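Local coordinates for protein aminotransferase class-III (Ochrobactrum anthropi, PDB 5GHG) that probably transfers amino groups between amines and keto compounds, as an omega-transaminase that works with a pyridoxal-phosphate-derived cofactor, at residues P108-A121 with P295-A307. The protein carries 1 engineered substitution. Numbering follows the deposited sequence.
Sequences PMSKAYFTNSGSEA and PISAFLINERVYA. With PMP (4'-deoxy-4'-aminopyridoxal-5'-phosphate), chain C.
Lys111 to Thr115 pairs antiparallel with Ser297 to Ile301, placing strand 111-115 at one border of the seven-stranded mixed sheet in the large domain of this fold-type I aminotransferase. Backbone bonds set the register: Tyr113 and Phe299 exchange two, Tyr113 N to Phe299 O measuring 2.9 Å at 165°. Ser110 N and Lys111 N both donate to Ile301 O, which defines a classic beta bulge.

On the face that carries Tyr113, Phe299 and Ile301 the packing is aromatic and aliphatic. The rings of Tyr113 and Phe299 lie nearly parallel, planes at 7°, but slid apart, and Tyr113 CB sits over the Phe299 face, 3.7 Å from its centroid. Phe299 CG stands between its backbone N and carbonyl carbon (chi1 61°), which brings the ring back toward strand 111-115; helix 118-135 packs against it through Thr124, Val125 and Leu128. Ile301 CD1 touches Tyr113 CE1 at 3.6 Å. On the other face, Phe114 CD1 meets Ala298 CB, while Leu97 and Ala98 of helix 93-104 cover Phe114.

At the bulge itself, Lys111 folds over Tyr306: CG lies above the ring centre, 3.8 Å from the centroid, and bends at chi2 and chi4 leave NZ in an off-centre cation-pi contact, donating also to Ser110 OG. Tyr113 OH approaches the edge of the same ring. An alanine in place of Tyr306 would probably strip the aliphatic part of Lys111 of its platform and leave the ammonium held mainly through Ser110.

Strand 111-115 leads into the phosphate site. Ser117 and Glu120 form a capping box starting helix 118-135; Ser117 OG, accepting from Glu120 N, also hydrogen-bonds Glu120 OE2 of the second subunit at the dimer interface. Here Gly118 N donates to PMP O2P at 3.0 Å, Ser119 N to PMP O1P at 2.8 Å.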
# COMPACT_ATOMS: atom_id res chain seq x y z
N PRO B 108 -2.48 3.25 -27.44
CA PRO B 108 -3.90 3.08 -27.15
C PRO B 108 -4.12 2.24 -25.89
O PRO B 108 -3.55 1.15 -25.73
CB PRO B 108 -4.44 2.36 -28.40
CG PRO B 108 -3.51 2.81 -29.50
CD PRO B 108 -2.15 2.88 -28.83
N MET B 109 -4.95 2.75 -24.99
CA MET B 109 -5.32 2.06 -23.76
C MET B 109 -6.84 2.10 -23.62
O MET B 109 -7.52 2.93 -24.21
CB MET B 109 -4.67 2.71 -22.52
CG MET B 109 -3.17 2.42 -22.40
SD MET B 109 -2.83 0.67 -22.04
CE MET B 109 -1.06 0.66 -22.09
N SER B 110 -7.37 1.18 -22.83
CA SER B 110 -8.81 1.02 -22.67
C SER B 110 -9.34 1.37 -21.29
O SER B 110 -10.38 2.01 -21.19
CB SER B 110 -9.21 -0.43 -23.02
OG SER B 110 -10.57 -0.67 -22.70
N LYS B 111 -8.64 0.97 -20.21
CA LYS B 111 -9.15 1.14 -18.86
C LYS B 111 -8.03 1.54 -17.92
O LYS B 111 -6.89 1.10 -18.08
CB LYS B 111 -9.77 -0.18 -18.33
CG LYS B 111 -11.03 -0.63 -19.06
CD LYS B 111 -12.20 0.31 -18.78
CE LYS B 111 -13.42 -0.07 -19.62
NZ LYS B 111 -13.18 0.14 -21.09
N ALA B 112 -8.39 2.34 -16.90
CA ALA B 112 -7.50 2.74 -15.83
C ALA B 112 -8.01 2.18 -14.50
O ALA B 112 -9.21 2.20 -14.23
CB ALA B 112 -7.39 4.27 -15.74
N TYR B 113 -7.09 1.68 -13.69
CA TYR B 113 -7.37 1.16 -12.35
C TYR B 113 -6.51 1.90 -11.34
O TYR B 113 -5.36 2.24 -11.64
CB TYR B 113 -7.07 -0.34 -12.25
CG TYR B 113 -7.84 -1.21 -13.23
CD1 TYR B 113 -7.51 -1.25 -14.58
CD2 TYR B 113 -8.89 -2.01 -12.79
CE1 TYR B 113 -8.22 -2.05 -15.47
CE2 TYR B 113 -9.59 -2.84 -13.66
CZ TYR B 113 -9.26 -2.85 -14.99
OH TYR B 113 -9.98 -3.64 -15.85
N PHE B 114 -7.04 2.13 -10.13
CA PHE B 114 -6.33 2.91 -9.12
C PHE B 114 -6.00 2.09 -7.89
O PHE B 114 -6.78 1.22 -7.49
CB PHE B 114 -7.14 4.16 -8.73
CG PHE B 114 -7.33 5.11 -9.87
CD1 PHE B 114 -6.28 5.90 -10.29
CD2 PHE B 114 -8.52 5.17 -10.55
CE1 PHE B 114 -6.42 6.75 -11.38
CE2 PHE B 114 -8.68 6.01 -11.63
CZ PHE B 114 -7.64 6.82 -12.05
N THR B 115 -4.83 2.38 -7.32
CA THR B 115 -4.38 1.82 -6.05
C THR B 115 -3.76 2.95 -5.25
O THR B 115 -3.73 4.11 -5.69
CB THR B 115 -3.37 0.68 -6.24
OG1 THR B 115 -2.17 1.22 -6.83
CG2 THR B 115 -3.92 -0.40 -7.17
N ASN B 116 -3.23 2.62 -4.08
CA ASN B 116 -2.52 3.63 -3.31
C ASN B 116 -1.05 3.74 -3.70
O ASN B 116 -0.51 4.84 -3.80
CB ASN B 116 -2.65 3.33 -1.82
CG ASN B 116 -4.08 3.27 -1.37
OD1 ASN B 116 -4.77 4.28 -1.37
ND2 ASN B 116 -4.55 2.07 -1.04
N SER B 117 -0.41 2.61 -3.96
CA SER B 117 1.03 2.57 -4.15
C SER B 117 1.38 1.87 -5.45
O SER B 117 0.59 1.11 -6.00
CB SER B 117 1.70 1.81 -2.98
OG SER B 117 1.28 0.46 -2.99
N GLY B 118 2.61 2.11 -5.92
CA GLY B 118 3.13 1.36 -7.05
C GLY B 118 3.22 -0.13 -6.76
O GLY B 118 2.95 -0.95 -7.64
N SER B 119 3.59 -0.50 -5.53
CA SER B 119 3.62 -1.88 -5.12
C SER B 119 2.25 -2.55 -5.27
O SER B 119 2.15 -3.66 -5.79
CB SER B 119 4.11 -2.00 -3.65
OG SER B 119 5.44 -1.52 -3.49
N GLU B 120 1.20 -1.90 -4.77
CA GLU B 120 -0.15 -2.46 -4.94
C GLU B 120 -0.53 -2.55 -6.42
O GLU B 120 -1.20 -3.49 -6.83
CB GLU B 120 -1.19 -1.60 -4.22
CG GLU B 120 -1.29 -1.79 -2.72
CD GLU B 120 -2.19 -0.69 -2.11
OE1 GLU B 120 -2.24 0.42 -2.68
OE2 GLU B 120 -2.86 -0.94 -1.09
N ALA B 121 -0.15 -1.55 -7.21
CA ALA B 121 -0.47 -1.58 -8.64
C ALA B 121 0.15 -2.81 -9.30
O ALA B 121 -0.53 -3.56 -9.99
CB ALA B 121 -0.01 -0.30 -9.32
N PRO B 295 -0.76 9.88 -1.59
CA PRO B 295 -0.51 8.56 -2.20
C PRO B 295 -1.61 8.20 -3.19
O PRO B 295 -2.80 8.20 -2.84
CB PRO B 295 -0.54 7.60 -0.98
CG PRO B 295 -0.64 8.48 0.24
CD PRO B 295 -1.13 9.81 -0.17
N ILE B 296 -1.22 7.89 -4.41
CA ILE B 296 -2.12 7.33 -5.41
C ILE B 296 -1.28 6.74 -6.54
O ILE B 296 -0.23 7.26 -6.90
CB ILE B 296 -3.12 8.38 -5.94
CG1 ILE B 296 -4.05 7.75 -6.97
CG2 ILE B 296 -2.38 9.54 -6.56
CD1 ILE B 296 -5.22 8.63 -7.41
N SER B 297 -1.76 5.63 -7.09
CA SER B 297 -1.11 5.00 -8.23
C SER B 297 -2.19 4.49 -9.16
O SER B 297 -3.36 4.43 -8.80
CB SER B 297 -0.19 3.86 -7.79
OG SER B 297 0.72 4.33 -6.80
N ALA B 298 -1.78 4.10 -10.36
CA ALA B 298 -2.72 3.69 -11.38
C ALA B 298 -2.02 2.74 -12.33
O ALA B 298 -0.79 2.82 -12.50
CB ALA B 298 -3.27 4.89 -12.17
N PHE B 299 -2.78 1.86 -12.95
CA PHE B 299 -2.27 1.19 -14.13
C PHE B 299 -3.32 1.23 -15.23
O PHE B 299 -4.53 1.29 -14.97
CB PHE B 299 -1.79 -0.23 -13.83
CG PHE B 299 -2.86 -1.17 -13.31
CD1 PHE B 299 -3.10 -1.28 -11.95
CD2 PHE B 299 -3.58 -1.98 -14.20
CE1 PHE B 299 -4.05 -2.17 -11.47
CE2 PHE B 299 -4.55 -2.86 -13.73
CZ PHE B 299 -4.79 -2.96 -12.37
N LEU B 300 -2.84 1.26 -16.47
CA LEU B 300 -3.68 1.24 -17.66
C LEU B 300 -3.51 -0.10 -18.35
O LEU B 300 -2.41 -0.67 -18.36
CB LEU B 300 -3.27 2.35 -18.62
CG LEU B 300 -3.56 3.79 -18.16
CD1 LEU B 300 -2.69 4.76 -18.93
CD2 LEU B 300 -5.01 4.07 -18.43
N ILE B 301 -4.60 -0.60 -18.94
CA ILE B 301 -4.51 -1.81 -19.76
C ILE B 301 -5.14 -1.55 -21.11
O ILE B 301 -6.09 -0.76 -21.24
CB ILE B 301 -5.17 -3.03 -19.07
CG1 ILE B 301 -6.67 -2.81 -18.94
CG2 ILE B 301 -4.56 -3.27 -17.69
CD1 ILE B 301 -7.39 -4.02 -18.40
N ASN B 302 -4.62 -2.22 -22.13
CA ASN B 302 -5.16 -2.02 -23.47
C ASN B 302 -6.32 -2.99 -23.72
O ASN B 302 -6.72 -3.76 -22.84
CB ASN B 302 -4.06 -2.10 -24.52
CG ASN B 302 -3.45 -3.48 -24.63
OD1 ASN B 302 -3.92 -4.44 -24.04
ND2 ASN B 302 -2.41 -3.59 -25.43
N GLU B 303 -6.88 -2.92 -24.93
CA GLU B 303 -8.05 -3.74 -25.23
C GLU B 303 -7.68 -5.23 -25.30
O GLU B 303 -8.45 -6.08 -24.87
CB GLU B 303 -8.69 -3.28 -26.54
CG GLU B 303 -10.01 -3.98 -26.86
CD GLU B 303 -11.10 -3.70 -25.83
OE1 GLU B 303 -11.98 -4.57 -25.67
OE2 GLU B 303 -11.09 -2.62 -25.18
N ARG B 304 -6.49 -5.53 -25.82
CA ARG B 304 -6.01 -6.90 -25.84
C ARG B 304 -6.08 -7.53 -24.45
O ARG B 304 -6.55 -8.66 -24.28
CB ARG B 304 -4.57 -6.93 -26.37
CG ARG B 304 -3.87 -8.28 -26.32
CD ARG B 304 -2.40 -8.10 -26.58
NE ARG B 304 -1.67 -9.37 -26.67
CZ ARG B 304 -0.36 -9.46 -26.78
NH1 ARG B 304 0.39 -8.36 -26.80
NH2 ARG B 304 0.21 -10.66 -26.87
N VAL B 305 -5.61 -6.80 -23.43
CA VAL B 305 -5.68 -7.30 -22.06
C VAL B 305 -7.11 -7.32 -21.56
O VAL B 305 -7.55 -8.29 -20.94
CB VAL B 305 -4.77 -6.47 -21.14
CG1 VAL B 305 -4.93 -6.89 -19.68
CG2 VAL B 305 -3.31 -6.60 -21.58
N TYR B 306 -7.85 -6.24 -21.81
CA TYR B 306 -9.17 -6.07 -21.20
C TYR B 306 -10.23 -6.99 -21.83
O TYR B 306 -11.14 -7.42 -21.12
CB TYR B 306 -9.62 -4.62 -21.32
CG TYR B 306 -10.98 -4.34 -20.70
CD1 TYR B 306 -11.17 -4.38 -19.33
CD2 TYR B 306 -12.07 -4.00 -21.51
CE1 TYR B 306 -12.42 -4.12 -18.77
CE2 TYR B 306 -13.32 -3.73 -20.97
CZ TYR B 306 -13.48 -3.79 -19.59
OH TYR B 306 -14.72 -3.54 -19.05
N ALA B 307 -10.12 -7.30 -23.12
CA ALA B 307 -11.19 -8.01 -23.83
C ALA B 307 -11.65 -9.30 -23.14
O ALA B 307 -12.85 -9.45 -22.90
CB ALA B 307 -10.75 -8.29 -25.27
N1 PMP C . 7.98 0.51 -9.46
C2 PMP C . 9.03 1.38 -9.52
C2A PMP C . 9.78 1.51 -10.81
C3 PMP C . 9.44 2.11 -8.39
O3 PMP C . 10.56 2.90 -8.49
C4 PMP C . 8.71 1.99 -7.17
C4A PMP C . 9.02 2.79 -5.92
N4A PMP C . 10.42 2.98 -5.64
C5 PMP C . 7.61 1.09 -7.15
C6 PMP C . 7.23 0.42 -8.31
C5A PMP C . 6.80 0.84 -5.92
O4P PMP C . 6.03 2.00 -5.59
P PMP C . 5.58 2.23 -4.03
O1P PMP C . 4.95 0.98 -3.53
O2P PMP C . 4.62 3.40 -4.11
O3P PMP C . 6.81 2.54 -3.21
O HOH W 1 -6.47 -0.55 -26.23
O HOH W 2 -2.21 -0.73 -27.07
O HOH W 3 -5.12 6.65 -3.09